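Local coordinates for HTH hxlR-type domain-containing protein (PDB 1Z7U), which probably binds DNA as a transcriptional regulator, folding as a winged helix-turn-helix protein of the HxlR type, at residues L65-S70 / E79-P84; G21-S26 / T54-E59. All blocks are in the same frame, centred on the assembly; numbering follows the deposited sequence. Where two conformers were deposited one is given.

Contact 1 pairs the two strands of the wing, 65-70 and 79-84, through a ladder of main-chain hydrogen bonds; it is partly buried, with one sheet face against helices and the other bearing polar side chains. Contact 2 is a surface contact, though its Lys24 is buried: the start of helix 24-33 meets helix 50-63 through long charged side chains and a single bond to a backbone carbonyl. The two share no element, but helix 50-63 is followed by strand 66-71 after a short turn, and they touch where Tyr80 CZ packs 3.8 Å from Leu57 CD1. Apolar packing thus joins the hairpin to the helix that also carries the salt-bridge network.

Contact 1. Residues L65-S70 / E79-P84; sequences LVHRES and EYTLTP
The Tyr80 ring has Val66 CG1 at its edge, near its plane, 4.0 Å from CD1, while Arg68 CG approaches CE1 obliquely at 3.2 Å. Strands 66-71 and 77-82 form the antiparallel hairpin that is the wing of a winged helix. Arg68 and Tyr80, a non-hydrogen-bonded pair, run side by side: Arg68 CG stands anti to the backbone N (chi1 -160°), which lays its methylene chain along the phenol. The chain then bends at chi3, and the guanidinium, tilted 68° from the ring plane, has Tyr80 OH at its edge. Leu31 of helix 24-33 touches Val66, Tyr80 and Leu82, so this part of the wing closes over the helical body.

On the opposite face His67 and Thr81 point the same way, with Thr81 OG1 near the plane of the imidazole at its edge. A water also lies in that plane; it donates to Glu79 O, and its bond to His67 ND1 is weak. Paired main-chain bonds join His67 to Thr81 and Glu69 to Glu79. In the conformer described, the Glu79 carboxylate meets Thr35 and Arg77. At the open end of the hairpin, Thr83 OG1 bonds to Gly64 O and caps Gly86 N at the start of helix 84-110, while Thr83 N donates to Leu65 O at 2.9 Å, from above the carbonyl plane.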
# COMPACT_ATOMS: atom_id res chain seq x y z
N LEU A 65 -2.87 1.57 -15.93
CA LEU A 65 -3.88 1.10 -14.98
C LEU A 65 -5.26 0.99 -15.61
O LEU A 65 -6.09 0.20 -15.18
CB LEU A 65 -3.97 2.05 -13.79
CG LEU A 65 -2.78 2.21 -12.85
CD1 LEU A 65 -3.04 3.41 -11.96
CD2 LEU A 65 -2.63 0.96 -12.03
N VAL A 66 -5.49 1.82 -16.63
CA VAL A 66 -6.78 1.95 -17.28
C VAL A 66 -6.64 1.69 -18.78
O VAL A 66 -5.69 2.16 -19.41
CB VAL A 66 -7.39 3.35 -17.00
CG1 VAL A 66 -8.52 3.69 -17.97
CG2 VAL A 66 -7.88 3.42 -15.56
N HIS A 67 -7.56 0.90 -19.33
CA HIS A 67 -7.65 0.65 -20.76
C HIS A 67 -8.79 1.50 -21.32
O HIS A 67 -9.87 1.57 -20.73
CB HIS A 67 -7.88 -0.83 -21.03
CG HIS A 67 -7.81 -1.20 -22.49
ND1 HIS A 67 -8.94 -1.36 -23.27
CD2 HIS A 67 -6.75 -1.43 -23.30
CE1 HIS A 67 -8.58 -1.68 -24.50
NE2 HIS A 67 -7.26 -1.73 -24.55
N ARG A 68 -8.51 2.16 -22.44
CA ARG A 68 -9.52 2.92 -23.17
C ARG A 68 -9.78 2.26 -24.52
O ARG A 68 -8.87 2.13 -25.34
CB ARG A 68 -9.07 4.35 -23.39
CG ARG A 68 -10.21 5.28 -23.70
CD ARG A 68 -9.73 6.65 -24.13
NE ARG A 68 -9.78 6.73 -25.58
CZ ARG A 68 -10.47 7.62 -26.29
NH1 ARG A 68 -10.43 7.54 -27.60
NH2 ARG A 68 -11.16 8.58 -25.69
N GLU A 69 -11.02 1.80 -24.73
CA GLU A 69 -11.40 1.17 -26.00
C GLU A 69 -12.44 2.01 -26.71
O GLU A 69 -13.47 2.38 -26.13
CB GLU A 69 -11.91 -0.25 -25.80
CG GLU A 69 -12.00 -1.05 -27.12
CD GLU A 69 -12.51 -2.47 -26.94
OE1 GLU A 69 -12.68 -3.18 -27.96
OE2 GLU A 69 -12.74 -2.89 -25.77
N SER A 70 -12.17 2.33 -27.97
CA SER A 70 -13.14 3.04 -28.80
C SER A 70 -13.87 2.03 -29.68
O SER A 70 -13.25 1.16 -30.29
CB SER A 70 -12.46 4.11 -29.67
OG SER A 70 -13.45 4.90 -30.33
N GLU A 79 -15.23 2.95 -24.05
CA GLU A 79 -15.26 2.19 -22.80
C GLU A 79 -13.96 2.34 -22.00
O GLU A 79 -12.86 2.21 -22.56
CB GLU A 79 -15.48 0.69 -23.07
CG GLU A 79 -16.94 0.20 -23.15
CD GLU A 79 -17.07 -1.34 -23.15
OE1 GLU A 79 -16.12 -2.04 -22.71
OE2 GLU A 79 -18.14 -1.85 -23.58
N TYR A 80 -14.09 2.58 -20.70
CA TYR A 80 -12.95 2.52 -19.78
C TYR A 80 -13.02 1.29 -18.86
O TYR A 80 -14.07 0.97 -18.31
CB TYR A 80 -12.86 3.78 -18.96
CG TYR A 80 -12.65 5.04 -19.78
CD1 TYR A 80 -11.38 5.42 -20.16
CD2 TYR A 80 -13.73 5.84 -20.17
CE1 TYR A 80 -11.17 6.57 -20.90
CE2 TYR A 80 -13.53 6.99 -20.93
CZ TYR A 80 -12.24 7.34 -21.30
OH TYR A 80 -11.99 8.48 -22.03
N THR A 81 -11.90 0.60 -18.72
CA THR A 81 -11.78 -0.55 -17.82
C THR A 81 -10.43 -0.49 -17.09
O THR A 81 -9.56 0.31 -17.45
CB THR A 81 -11.84 -1.88 -18.60
OG1 THR A 81 -11.09 -1.75 -19.80
CG2 THR A 81 -13.28 -2.25 -18.95
N LEU A 82 -10.28 -1.33 -16.05
CA LEU A 82 -8.98 -1.54 -15.43
C LEU A 82 -8.18 -2.54 -16.26
O LEU A 82 -8.73 -3.53 -16.75
CB LEU A 82 -9.11 -2.05 -13.99
CG LEU A 82 -9.70 -1.17 -12.87
CD1 LEU A 82 -9.76 -1.95 -11.54
CD2 LEU A 82 -8.94 0.15 -12.68
N THR A 83 -6.88 -2.30 -16.40
CA THR A 83 -5.98 -3.30 -16.98
C THR A 83 -5.75 -4.45 -15.98
O THR A 83 -6.20 -4.35 -14.84
CB THR A 83 -4.62 -2.68 -17.32
OG1 THR A 83 -4.06 -2.12 -16.13
CG2 THR A 83 -4.75 -1.61 -18.40
N PRO A 84 -5.10 -5.55 -16.41
CA PRO A 84 -4.63 -6.55 -15.43
C PRO A 84 -3.79 -5.96 -14.29
O PRO A 84 -4.02 -6.31 -13.14
CB PRO A 84 -3.79 -7.50 -16.29
CG PRO A 84 -4.42 -7.41 -17.65
CD PRO A 84 -4.83 -5.98 -17.80
O HOH W 1 -11.91 -0.62 -21.86

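Contact 2. Residues G21-S26 / T54-E59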
# COMPACT_ATOMS: atom_id res chain seq x y z
N GLY A 21 -3.17 10.63 -6.64
CA GLY A 21 -3.76 11.85 -7.18
C GLY A 21 -5.26 11.94 -6.96
O GLY A 21 -5.94 10.92 -6.83
N LYS A 22 -5.78 13.17 -6.91
CA LYS A 22 -7.18 13.40 -6.61
C LYS A 22 -8.08 12.62 -7.55
O LYS A 22 -7.81 12.56 -8.76
CB LYS A 22 -7.51 14.89 -6.69
CG LYS A 22 -8.75 15.28 -5.88
CD LYS A 22 -9.27 16.66 -6.30
CE LYS A 22 -9.73 17.49 -5.12
NZ LYS A 22 -8.54 18.26 -4.58
N TRP A 23 -9.12 11.99 -7.00
CA TRP A 23 -10.14 11.25 -7.76
C TRP A 23 -9.74 9.85 -8.19
O TRP A 23 -10.61 9.03 -8.48
CB TRP A 23 -10.65 12.04 -8.98
CG TRP A 23 -11.38 13.31 -8.62
CD1 TRP A 23 -10.92 14.59 -8.78
CD2 TRP A 23 -12.68 13.42 -8.04
NE1 TRP A 23 -11.86 15.49 -8.32
CE2 TRP A 23 -12.95 14.80 -7.87
CE3 TRP A 23 -13.66 12.48 -7.65
CZ2 TRP A 23 -14.16 15.27 -7.32
CZ3 TRP A 23 -14.86 12.96 -7.10
CH2 TRP A 23 -15.10 14.34 -6.95
N LYS A 24 -8.44 9.56 -8.21
CA LYS A 24 -7.96 8.34 -8.87
C LYS A 24 -8.43 7.08 -8.18
O LYS A 24 -8.83 6.13 -8.84
CB LYS A 24 -6.43 8.35 -9.02
CG LYS A 24 -5.96 9.35 -10.06
CD LYS A 24 -4.52 9.10 -10.40
CE LYS A 24 -4.03 10.09 -11.44
NZ LYS A 24 -2.62 9.77 -11.76
N LEU A 25 -8.42 7.09 -6.85
CA LEU A 25 -8.93 5.97 -6.07
C LEU A 25 -10.43 5.76 -6.32
O LEU A 25 -10.87 4.64 -6.53
CB LEU A 25 -8.63 6.13 -4.57
CG LEU A 25 -8.95 4.91 -3.69
CD1 LEU A 25 -7.96 3.80 -3.95
CD2 LEU A 25 -8.97 5.28 -2.22
N SER A 26 -11.20 6.85 -6.34
CA SER A 26 -12.63 6.77 -6.69
C SER A 26 -12.86 6.24 -8.10
O SER A 26 -13.74 5.41 -8.31
CB SER A 26 -13.31 8.13 -6.54
OG SER A 26 -13.35 8.51 -5.19
N THR A 54 -11.02 13.67 -17.57
CA THR A 54 -10.18 13.21 -18.69
C THR A 54 -8.70 13.24 -18.30
O THR A 54 -7.94 12.33 -18.65
CB THR A 54 -10.42 14.00 -20.01
OG1 THR A 54 -10.28 15.40 -19.78
CG2 THR A 54 -11.81 13.73 -20.55
N ASP A 55 -8.30 14.28 -17.56
CA ASP A 55 -6.93 14.39 -17.05
C ASP A 55 -6.52 13.15 -16.24
O ASP A 55 -5.50 12.53 -16.52
CB ASP A 55 -6.76 15.66 -16.20
CG ASP A 55 -5.33 15.84 -15.67
OD1 ASP A 55 -4.43 16.21 -16.47
OD2 ASP A 55 -5.11 15.62 -14.45
N ARG A 56 -7.34 12.79 -15.25
CA ARG A 56 -7.16 11.58 -14.45
C ARG A 56 -7.04 10.33 -15.29
O ARG A 56 -6.10 9.55 -15.11
CB ARG A 56 -8.31 11.41 -13.48
CG ARG A 56 -7.99 11.80 -12.04
CD ARG A 56 -7.97 13.30 -11.84
NE ARG A 56 -6.75 13.89 -12.35
CZ ARG A 56 -5.62 14.00 -11.65
NH1 ARG A 56 -5.57 13.56 -10.39
NH2 ARG A 56 -4.56 14.55 -12.21
N LEU A 57 -7.98 10.14 -16.22
CA LEU A 57 -8.02 8.93 -17.06
C LEU A 57 -6.82 8.84 -18.00
O LEU A 57 -6.35 7.75 -18.32
CB LEU A 57 -9.33 8.85 -17.84
CG LEU A 57 -10.63 8.67 -17.04
CD1 LEU A 57 -11.84 9.08 -17.90
CD2 LEU A 57 -10.78 7.24 -16.53
N ARG A 58 -6.35 10.00 -18.45
CA ARG A 58 -5.18 10.10 -19.30
C ARG A 58 -3.95 9.62 -18.54
O ARG A 58 -3.19 8.82 -19.04
CB ARG A 58 -4.98 11.54 -19.77
CG ARG A 58 -4.79 11.68 -21.26
CD ARG A 58 -5.99 12.34 -21.93
NE ARG A 58 -5.86 13.81 -21.97
CZ ARG A 58 -6.42 14.60 -22.89
NH1 ARG A 58 -7.16 14.09 -23.88
NH2 ARG A 58 -6.24 15.91 -22.84
N GLU A 59 -3.78 10.12 -17.31
CA GLU A 59 -2.65 9.73 -16.46
C GLU A 59 -2.69 8.25 -16.14
O GLU A 59 -1.66 7.57 -16.20
CB GLU A 59 -2.61 10.55 -15.17
CG GLU A 59 -2.27 12.03 -15.36
CD GLU A 59 -1.84 12.70 -14.08
OE1 GLU A 59 -1.45 13.89 -14.12
OE2 GLU A 59 -1.88 12.05 -13.01
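Lys24 and Arg56 cross at about a right angle, CG against CG at 3.7 Å, and Lys24 CE then passes over one face of the guanidinium, offset toward its rim. The Arg56 chain doubles back at chi2 (77°) and chi3 (-77°), which turns the flat group edge-on to the 21-26 backbone. Arg56 NH1 thereby donates to Lys22 O at 2.9 Å, with the acceptor in the guanidinium plane and the donor on a carbonyl lone pair. On a different edge, the NE-NH2 side, Asp55 OD2 takes a bond from Arg56 NH2 and a weak one from NE, so carboxylate and carbonyl together probably help fix the rotation of the group.

Lys24 also crosses Glu59 nearly perpendicularly. Lys24 NZ donates to Glu59 OE2 at 2.7 Å, meeting its anti lone pair, the one facing away from OE1. A long salt bridge from Arg56 NH2 to OE1 completes a four-residue network, whose carboxylates probably temper the repulsion between lysine and arginine.

Trp23, at the N-cap position of helix 24-33, packs on Leu45, Ile48 and Val52. Lys24 also touches Ile19 and Met60, placing this junction between the start of helix 24-33 and the middle of helix 50-63.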